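Local coordinates for COG0778: Nitroreductase (Streptococcus pneumoniae, PDB 2B67) that binds flavin mononucleotide and, as a member of the nitroreductase family, probably uses the flavin to pass reducing equivalents from a nicotinamide cofactor to an acceptor, at the interface of chains A and B. Sequence-based numbering; all coordinates share one arbitrary frame. Chains: chain A/B, COG0778: Nitroreductase.

The three contacts are parts of one two-fold symmetric interface, so each occurs twice with the chains exchanged. Contacts 1 and 2 are neighbours, their C-alpha centres about 14 Å apart, and both receive the C-terminal arm of chain B: residues 192-193 in contact 1 and 197-201 in contact 2. The C-alpha centre of contact 3 is about 29 Å from that of contact 1 and about 23 Å from that of contact 2. It uses A:Arg194 from the equivalent arm of chain A and helix 26-36 of chain B, whose chain A copy serves contact 2. The exchanged arms carry flavin-pocket residues, linking dimer assembly to cofactor binding.

Contact 1: the interface of chains A and B. Residues chain A 44, 46, 94, 98, 102-103; chain B 192-193.
The backbone carbonyl oxygen of B:Tyr193, on the C-terminal arm that a nitroreductase-family subunit lays across its partner, is gripped by two side-chain amides of chain A. A:Asn44 ND2 donates to B:Tyr193 O at 3.0 Å, in the carbonyl plane and on a lone pair, with the oxygen also close to the plane of the asparagine amide. The second donor, A:Gln46 NE2, sits above the carbonyl plane, 3.2 Å from B:Tyr193 O, and makes a more bent bond. That same NE2 gives a hydrogen bond to A:Asn44 O, which helps hold the rotation of the glutamine amide and ties it to the backbone of the residue that supplies the first donor.

Beyond the carbonyl, B:Tyr193 sets CG anti to its backbone N (chi1 175°), and the phenol ring then lies against A:Gly98, A:Asn102 and A:Phe103, all on one side of its plane. The rim of A:Phe103 is turned edge-to-face against it, planes 67° apart, with CZ 3.6 Å from B:Tyr193 CB. The A:Asn102 side chain crosses that of B:Tyr193 at about a right angle, its amide plane 55° from the ring, with A:Asn102 CG 3.3 Å from B:Tyr193 CD2. A nearly straight bond of 2.9 Å from A:Asn102 ND2 to A:Gly98 O steadies that amide. At the phenol end, A:Gly98 CA comes within 3.4 Å of B:Tyr193 CZ. A:Asn44 and B:Ser192 both also line flavin mononucleotide pockets.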
loop_
_atom_site.group_PDB
_atom_site.type_symbol
_atom_site.label_atom_id
_atom_site.label_comp_id
_atom_site.label_asym_id
_atom_site.label_seq_id
_atom_site.Cartn_x
_atom_site.Cartn_y
_atom_site.Cartn_z
ATOM N N ASN A 44 0.396 -14.229 0.427
ATOM C CA ASN A 44 -0.331 -14.157 1.684
ATOM C C ASN A 44 0.654 -14.214 2.849
ATOM O O ASN A 44 0.332 -14.718 3.901
ATOM C CB ASN A 44 -1.410 -15.263 1.783
ATOM C CG ASN A 44 -2.398 -15.033 2.909
ATOM O OD1 ASN A 44 -2.704 -13.877 3.306
ATOM N ND2 ASN A 44 -2.947 -16.131 3.418
ATOM N N GLN A 46 1.671 -11.712 4.702
ATOM C CA GLN A 46 1.226 -10.816 5.792
ATOM C C GLN A 46 2.372 -10.445 6.758
ATOM O O GLN A 46 2.326 -10.748 7.948
ATOM C CB GLN A 46 -0.007 -11.388 6.529
ATOM C CG GLN A 46 0.080 -12.834 6.963
ATOM C CD GLN A 46 -1.311 -13.493 7.194
ATOM O OE1 GLN A 46 -2.063 -13.091 8.074
ATOM N NE2 GLN A 46 -1.605 -14.516 6.424
ATOM N N ILE A 94 3.233 -18.368 9.661
ATOM C CA ILE A 94 1.897 -18.561 9.123
ATOM C C ILE A 94 1.513 -20.062 9.211
ATOM O O ILE A 94 0.439 -20.410 9.720
ATOM C CB ILE A 94 1.810 -17.948 7.709
ATOM C CG1 ILE A 94 1.729 -16.398 7.868
ATOM C CG2 ILE A 94 0.611 -18.491 6.948
ATOM C CD1 ILE A 94 2.530 -15.684 6.938
ATOM N N GLY A 98 -1.413 -20.998 11.770
ATOM C CA GLY A 98 -2.621 -21.442 11.081
ATOM C C GLY A 98 -2.835 -22.951 11.225
ATOM O O GLY A 98 -3.962 -23.420 11.472
ATOM N N ASN A 102 -6.304 -24.672 9.126
ATOM C CA ASN A 102 -6.448 -23.701 8.078
ATOM C C ASN A 102 -5.869 -24.176 6.762
ATOM O O ASN A 102 -6.272 -23.709 5.703
ATOM C CB ASN A 102 -5.845 -22.347 8.525
ATOM C CG ASN A 102 -6.718 -21.651 9.592
ATOM O OD1 ASN A 102 -7.691 -20.958 9.266
ATOM N ND2 ASN A 102 -6.384 -21.857 10.856
ATOM N N PHE A 103 -4.942 -25.121 6.831
ATOM C CA PHE A 103 -4.138 -25.482 5.669
ATOM C C PHE A 103 -4.125 -26.966 5.426
ATOM O O PHE A 103 -4.131 -27.753 6.371
ATOM C CB PHE A 103 -2.690 -24.996 5.838
ATOM C CG PHE A 103 -2.562 -23.491 5.872
ATOM C CD1 PHE A 103 -2.951 -22.720 4.768
ATOM C CD2 PHE A 103 -2.049 -22.848 7.005
ATOM C CE1 PHE A 103 -2.826 -21.310 4.782
ATOM C CE2 PHE A 103 -1.929 -21.435 7.032
ATOM C CZ PHE A 103 -2.323 -20.677 5.918
ATOM N N SER B 192 -8.964 -16.212 2.316
ATOM C CA SER B 192 -7.689 -16.827 2.658
ATOM C C SER B 192 -7.350 -16.550 4.121
ATOM O O SER B 192 -7.970 -15.712 4.774
ATOM C CB SER B 192 -6.588 -16.286 1.748
ATOM O OG SER B 192 -6.497 -14.891 1.870
ATOM N N TYR B 193 -6.380 -17.285 4.640
ATOM C CA TYR B 193 -6.068 -17.255 6.057
ATOM C C TYR B 193 -5.463 -15.908 6.494
ATOM O O TYR B 193 -4.675 -15.321 5.758
ATOM C CB TYR B 193 -5.107 -18.396 6.385
ATOM C CG TYR B 193 -4.633 -18.364 7.822
ATOM C CD1 TYR B 193 -3.322 -17.941 8.140
ATOM C CD2 TYR B 193 -5.496 -18.716 8.858
ATOM C CE1 TYR B 193 -2.878 -17.882 9.481
ATOM C CE2 TYR B 193 -5.068 -18.671 10.189
ATOM C CZ TYR B 193 -3.759 -18.247 10.486
ATOM O OH TYR B 193 -3.370 -18.206 11.788
#

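Contact 2: the interface of chains A and B. Residues chain A 30, 33-34, 37, 48-50; chain B 197, 200-201.
B:Ile200 holds CG1 between its backbone N and carbonyl carbon (chi1 51°), and with chi2 at 77° the CD1 methyl turns toward A:Phe50 and A:Ile33 of the partner. B:Val197 places CG1 in the same way (chi1 73°), toward the guanidinium of A:Arg30. The methyl B:Val197 CG1 lies above the centre of that flat group, 3.4 Å from A:Arg30 CZ, an apolar cap on one face of a charged side chain. The other branch, B:Val197 CG2, meets A:Ile33 CG2 and the backbone of A:Glu34.

B:Ile200 lies alongside A:Phe50, both side chains pointing the same way, with CD1 3.7 Å from A:Phe50 CD1. A:Ile33 slides past B:Ile200 in the opposite direction; its CG2 is 3.8 Å from B:Ile200 CD1 and also covers a face of the A:Phe50 ring near the rim. A:Thr37 CG2 meets B:Ile200 CD1 tip to tip.

A backbone bond joins the two chains: A:Phe50 N donates to B:Ile200 O at 2.7 Å, nearly along the C=O axis. Through a parallel bridge between A:Phe50 and B:Ile201, the C-terminal strand 201-203 of one subunit joins strand 48-53 of the other. At the start of the short helix 197-200, a water lies 2.9 Å from B:Val197 N and 2.7 Å from the carboxylate oxygen A:Glu34 OE2.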
loop_
_atom_site.group_PDB
_atom_site.type_symbol
_atom_site.label_atom_id
_atom_site.label_comp_id
_atom_site.label_asym_id
_atom_site.label_seq_id
_atom_site.Cartn_x
_atom_site.Cartn_y
_atom_site.Cartn_z
ATOM N N ARG A 30 -8.143 -1.780 17.776
ATOM C CA ARG A 30 -8.065 -3.212 17.523
ATOM C C ARG A 30 -8.970 -3.631 16.377
ATOM O O ARG A 30 -8.594 -4.467 15.552
ATOM C CB ARG A 30 -8.388 -4.020 18.785
ATOM C CG ARG A 30 -8.096 -5.506 18.603
ATOM C CD ARG A 30 -8.732 -6.330 19.676
ATOM N NE ARG A 30 -9.466 -7.457 19.092
ATOM C CZ ARG A 30 -9.112 -8.723 19.241
ATOM N NH1 ARG A 30 -8.046 -9.010 19.957
ATOM N NH2 ARG A 30 -9.819 -9.704 18.694
ATOM N N ILE A 33 -7.485 -2.462 13.006
ATOM C CA ILE A 33 -6.331 -3.261 12.656
ATOM C C ILE A 33 -6.787 -4.624 12.175
ATOM O O ILE A 33 -6.221 -5.165 11.224
ATOM C CB ILE A 33 -5.270 -3.323 13.799
ATOM C CG1 ILE A 33 -4.650 -1.936 14.034
ATOM C CG2 ILE A 33 -4.182 -4.381 13.494
ATOM C CD1 ILE A 33 -3.719 -1.889 15.256
ATOM N N GLU A 34 -7.835 -5.161 12.795
ATOM C CA GLU A 34 -8.391 -6.422 12.329
ATOM C C GLU A 34 -9.007 -6.316 10.928
ATOM O O GLU A 34 -8.857 -7.236 10.093
ATOM C CB GLU A 34 -9.364 -7.023 13.342
ATOM C CG GLU A 34 -9.788 -8.448 12.994
ATOM C CD GLU A 34 -10.725 -9.041 14.025
ATOM O OE1 GLU A 34 -11.599 -8.302 14.535
ATOM O OE2 GLU A 34 -10.580 -10.235 14.346
ATOM N N THR A 37 -5.819 -5.857 8.253
ATOM C CA THR A 37 -5.091 -7.110 7.892
ATOM C C THR A 37 -5.855 -8.103 6.972
ATOM O O THR A 37 -5.279 -9.084 6.501
ATOM C CB THR A 37 -4.566 -7.843 9.125
ATOM O OG1 THR A 37 -5.631 -8.100 10.037
ATOM C CG2 THR A 37 -3.580 -6.997 9.826
ATOM N N TRP A 48 3.698 -8.277 8.678
ATOM C CA TRP A 48 3.470 -6.997 9.359
ATOM C C TRP A 48 3.259 -7.148 10.846
ATOM O O TRP A 48 2.798 -8.203 11.342
ATOM C CB TRP A 48 2.265 -6.233 8.755
ATOM C CG TRP A 48 1.044 -7.040 8.398
ATOM C CD1 TRP A 48 0.207 -7.735 9.262
ATOM C CD2 TRP A 48 0.470 -7.182 7.094
ATOM N NE1 TRP A 48 -0.826 -8.323 8.553
ATOM C CE2 TRP A 48 -0.685 -8.004 7.223
ATOM C CE3 TRP A 48 0.825 -6.711 5.826
ATOM C CZ2 TRP A 48 -1.496 -8.325 6.136
ATOM C CZ3 TRP A 48 0.030 -7.048 4.746
ATOM C CH2 TRP A 48 -1.111 -7.848 4.902
ATOM N N LYS A 49 3.603 -6.086 11.554
ATOM C CA LYS A 49 3.460 -6.042 13.015
ATOM C C LYS A 49 3.058 -4.626 13.395
ATOM O O LYS A 49 3.706 -3.660 12.979
ATOM C CB LYS A 49 4.758 -6.431 13.742
ATOM C CG LYS A 49 4.577 -6.373 15.279
ATOM C CD LYS A 49 5.892 -6.286 16.082
ATOM C CE LYS A 49 6.553 -7.661 16.143
ATOM N NZ LYS A 49 5.764 -8.637 16.951
ATOM N N PHE A 50 1.954 -4.517 14.118
ATOM C CA PHE A 50 1.376 -3.222 14.525
ATOM C C PHE A 50 1.704 -2.930 15.987
ATOM O O PHE A 50 1.285 -3.660 16.921
ATOM C CB PHE A 50 -0.143 -3.225 14.301
ATOM C CG PHE A 50 -0.539 -3.375 12.858
ATOM C CD1 PHE A 50 -0.511 -4.633 12.236
ATOM C CD2 PHE A 50 -0.914 -2.247 12.110
ATOM C CE1 PHE A 50 -0.851 -4.765 10.877
ATOM C CE2 PHE A 50 -1.288 -2.362 10.784
ATOM C CZ PHE A 50 -1.252 -3.610 10.155
ATOM N N VAL B 197 -5.562 -11.376 15.060
ATOM C CA VAL B 197 -5.117 -9.989 15.256
ATOM C C VAL B 197 -4.178 -9.786 16.470
ATOM O O VAL B 197 -3.197 -9.029 16.380
ATOM C CB VAL B 197 -6.303 -8.972 15.231
ATOM C CG1 VAL B 197 -7.153 -9.066 16.507
ATOM C CG2 VAL B 197 -5.789 -7.576 15.030
ATOM N N ILE B 200 -0.427 -10.202 15.782
ATOM C CA ILE B 200 0.336 -9.195 15.029
ATOM C C ILE B 200 0.390 -7.769 15.706
ATOM O O ILE B 200 0.965 -6.818 15.134
ATOM C CB ILE B 200 -0.093 -9.144 13.505
ATOM C CG1 ILE B 200 -1.609 -9.016 13.330
ATOM C CG2 ILE B 200 0.343 -10.392 12.735
ATOM C CD1 ILE B 200 -2.159 -7.630 13.567
ATOM N N ILE B 201 -0.211 -7.644 16.903
ATOM C CA ILE B 201 -0.252 -6.403 17.684
ATOM C C ILE B 201 0.659 -6.430 18.939
ATOM O O ILE B 201 0.616 -7.375 19.741
ATOM C CB ILE B 201 -1.700 -6.050 18.165
ATOM C CG1 ILE B 201 -2.623 -5.630 17.013
ATOM C CG2 ILE B 201 -1.682 -4.908 19.211
ATOM C CD1 ILE B 201 -4.110 -5.378 17.452
HETATM O O HOH W 1 -8.385 -11.768 14.536
#

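Contact 3: the interface of chains A and B. Residues chain A 6-7, 10-11, 13, 194; chain B 35, 38-39, 141.
A:Asn10, on the N-terminal helix 5-12, reaches B:Leu38 and B:Asn141 of the partner. Its CB packs on a methyl, B:Leu38 CD1, at 3.8 Å; the same methyl meets A:Leu7 CD1. From CG, with the amide turned by chi2 -86°, the tip meets that of B:Asn141 end to end, amide planes 44° apart. The carbonyl oxygen A:Asn10 OD1 accepts from B:Asn141 ND2 at 2.8 Å, a nearly straight bond, and is also linked to a water. The amide nitrogen A:Asn10 ND2 sits above the face of the A:Phe6 ring toward its rim, with weak bonds to B:Asn141 OD1 and A:Phe6 O. A:Phe6 CD2 meets B:Ile35 CG2 at 3.8 Å.

The water, 2.6 Å from A:Arg13 NE, leads to B:Leu38 O, which two arginines grip. A:Arg13 NH2 donates to B:Leu38 O at 2.9 Å, nearly in line with the carbonyl, while A:Arg194 NH1 comes from above the carbonyl plane, 2.8 Å from B:Leu38 O. Both arginines belong to a flavin mononucleotide pocket, and the site thereby joins the N-terminal helix and pocket residues of one subunit to the segment that leads into the flavin-contacting loop of the other, helping to build a flavin pocket at the dimer interface.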
loop_
_atom_site.group_PDB
_atom_site.type_symbol
_atom_site.label_atom_id
_atom_site.label_comp_id
_atom_site.label_asym_id
_atom_site.label_seq_id
_atom_site.Cartn_x
_atom_site.Cartn_y
_atom_site.Cartn_z
ATOM N N PHE A 6 -17.620 3.824 -1.569
ATOM C CA PHE A 6 -16.174 3.810 -1.334
ATOM C C PHE A 6 -15.548 5.169 -1.683
ATOM O O PHE A 6 -14.646 5.625 -1.003
ATOM C CB PHE A 6 -15.499 2.636 -2.063
ATOM C CG PHE A 6 -14.019 2.542 -1.832
ATOM C CD1 PHE A 6 -13.513 2.272 -0.560
ATOM C CD2 PHE A 6 -13.133 2.710 -2.880
ATOM C CE1 PHE A 6 -12.144 2.177 -0.356
ATOM C CE2 PHE A 6 -11.769 2.620 -2.695
ATOM C CZ PHE A 6 -11.261 2.375 -1.423
ATOM N N LEU A 7 -16.049 5.812 -2.736
ATOM C CA LEU A 7 -15.659 7.169 -3.070
ATOM C C LEU A 7 -15.905 8.106 -1.875
ATOM O O LEU A 7 -15.071 8.973 -1.571
ATOM C CB LEU A 7 -16.435 7.661 -4.303
ATOM C CG LEU A 7 -16.289 9.126 -4.726
ATOM C CD1 LEU A 7 -14.819 9.577 -4.901
ATOM C CD2 LEU A 7 -17.078 9.363 -6.025
ATOM N N ASN A 10 -13.272 7.653 0.812
ATOM C CA ASN A 10 -12.025 8.271 0.370
ATOM C C ASN A 10 -12.030 9.777 0.487
ATOM O O ASN A 10 -11.036 10.375 0.853
ATOM C CB ASN A 10 -11.698 7.857 -1.061
ATOM C CG ASN A 10 -10.722 6.692 -1.109
ATOM O OD1 ASN A 10 -9.494 6.868 -1.061
ATOM N ND2 ASN A 10 -11.261 5.504 -1.170
ATOM N N LYS A 11 -13.176 10.385 0.202
ATOM C CA LYS A 11 -13.288 11.839 0.266
ATOM C C LYS A 11 -13.243 12.335 1.706
ATOM O O LYS A 11 -12.914 13.487 1.955
ATOM C CB LYS A 11 -14.535 12.336 -0.467
ATOM C CG LYS A 11 -14.347 12.530 -1.973
ATOM C CD LYS A 11 -15.361 13.564 -2.493
ATOM C CE LYS A 11 -16.075 13.124 -3.769
ATOM N NZ LYS A 11 -17.555 13.317 -3.610
ATOM N N ARG A 13 -11.143 10.781 4.053
ATOM C CA ARG A 13 -9.807 10.541 4.591
ATOM C C ARG A 13 -8.954 11.784 4.303
ATOM O O ARG A 13 -8.861 12.220 3.171
ATOM C CB ARG A 13 -9.164 9.285 3.992
ATOM C CG ARG A 13 -7.837 8.905 4.662
ATOM C CD ARG A 13 -6.751 8.482 3.696
ATOM N NE ARG A 13 -6.696 9.256 2.450
ATOM C CZ ARG A 13 -5.963 10.345 2.239
ATOM N NH1 ARG A 13 -5.202 10.859 3.192
ATOM N NH2 ARG A 13 -5.984 10.927 1.045
ATOM N N ARG A 194 -4.626 16.273 -6.582
ATOM C CA ARG A 194 -4.280 15.059 -7.313
ATOM C C ARG A 194 -4.218 15.397 -8.787
ATOM O O ARG A 194 -5.083 16.119 -9.282
ATOM C CB ARG A 194 -5.324 13.956 -7.088
ATOM C CG ARG A 194 -5.375 13.418 -5.659
ATOM C CD ARG A 194 -4.031 12.799 -5.204
ATOM N NE ARG A 194 -4.228 12.191 -3.895
ATOM C CZ ARG A 194 -4.166 12.843 -2.741
ATOM N NH1 ARG A 194 -4.417 12.191 -1.611
ATOM N NH2 ARG A 194 -3.855 14.142 -2.711
ATOM N N ILE B 35 -10.589 7.041 -8.351
ATOM C CA ILE B 35 -10.792 6.870 -6.892
ATOM C C ILE B 35 -9.521 6.390 -6.186
ATOM O O ILE B 35 -9.152 6.931 -5.120
ATOM C CB ILE B 35 -11.995 5.908 -6.583
ATOM C CG1 ILE B 35 -13.289 6.496 -7.131
ATOM C CG2 ILE B 35 -12.112 5.611 -5.080
ATOM C CD1 ILE B 35 -14.512 5.616 -6.905
ATOM N N LEU B 38 -7.002 9.005 -5.196
ATOM C CA LEU B 38 -7.292 9.758 -3.962
ATOM C C LEU B 38 -6.395 9.350 -2.760
ATOM O O LEU B 38 -6.307 10.074 -1.760
ATOM C CB LEU B 38 -8.767 9.636 -3.593
ATOM C CG LEU B 38 -9.759 10.312 -4.562
ATOM C CD1 LEU B 38 -11.202 10.189 -4.061
ATOM C CD2 LEU B 38 -9.421 11.801 -4.835
ATOM N N ALA B 39 -5.739 8.191 -2.888
ATOM C CA ALA B 39 -4.790 7.647 -1.925
ATOM C C ALA B 39 -3.786 8.695 -1.508
ATOM O O ALA B 39 -3.340 9.466 -2.351
ATOM C CB ALA B 39 -4.043 6.461 -2.555
ATOM N N ASN B 141 -5.890 0.732 -2.741
ATOM C CA ASN B 141 -7.056 1.624 -2.997
ATOM C C ASN B 141 -7.734 1.257 -4.316
ATOM O O ASN B 141 -8.966 1.269 -4.393
ATOM C CB ASN B 141 -6.666 3.129 -2.954
ATOM C CG ASN B 141 -7.747 4.022 -2.280
ATOM O OD1 ASN B 141 -8.523 3.546 -1.481
ATOM N ND2 ASN B 141 -7.755 5.327 -2.588
HETATM O O HOH W 2 -8.405 8.949 0.456
#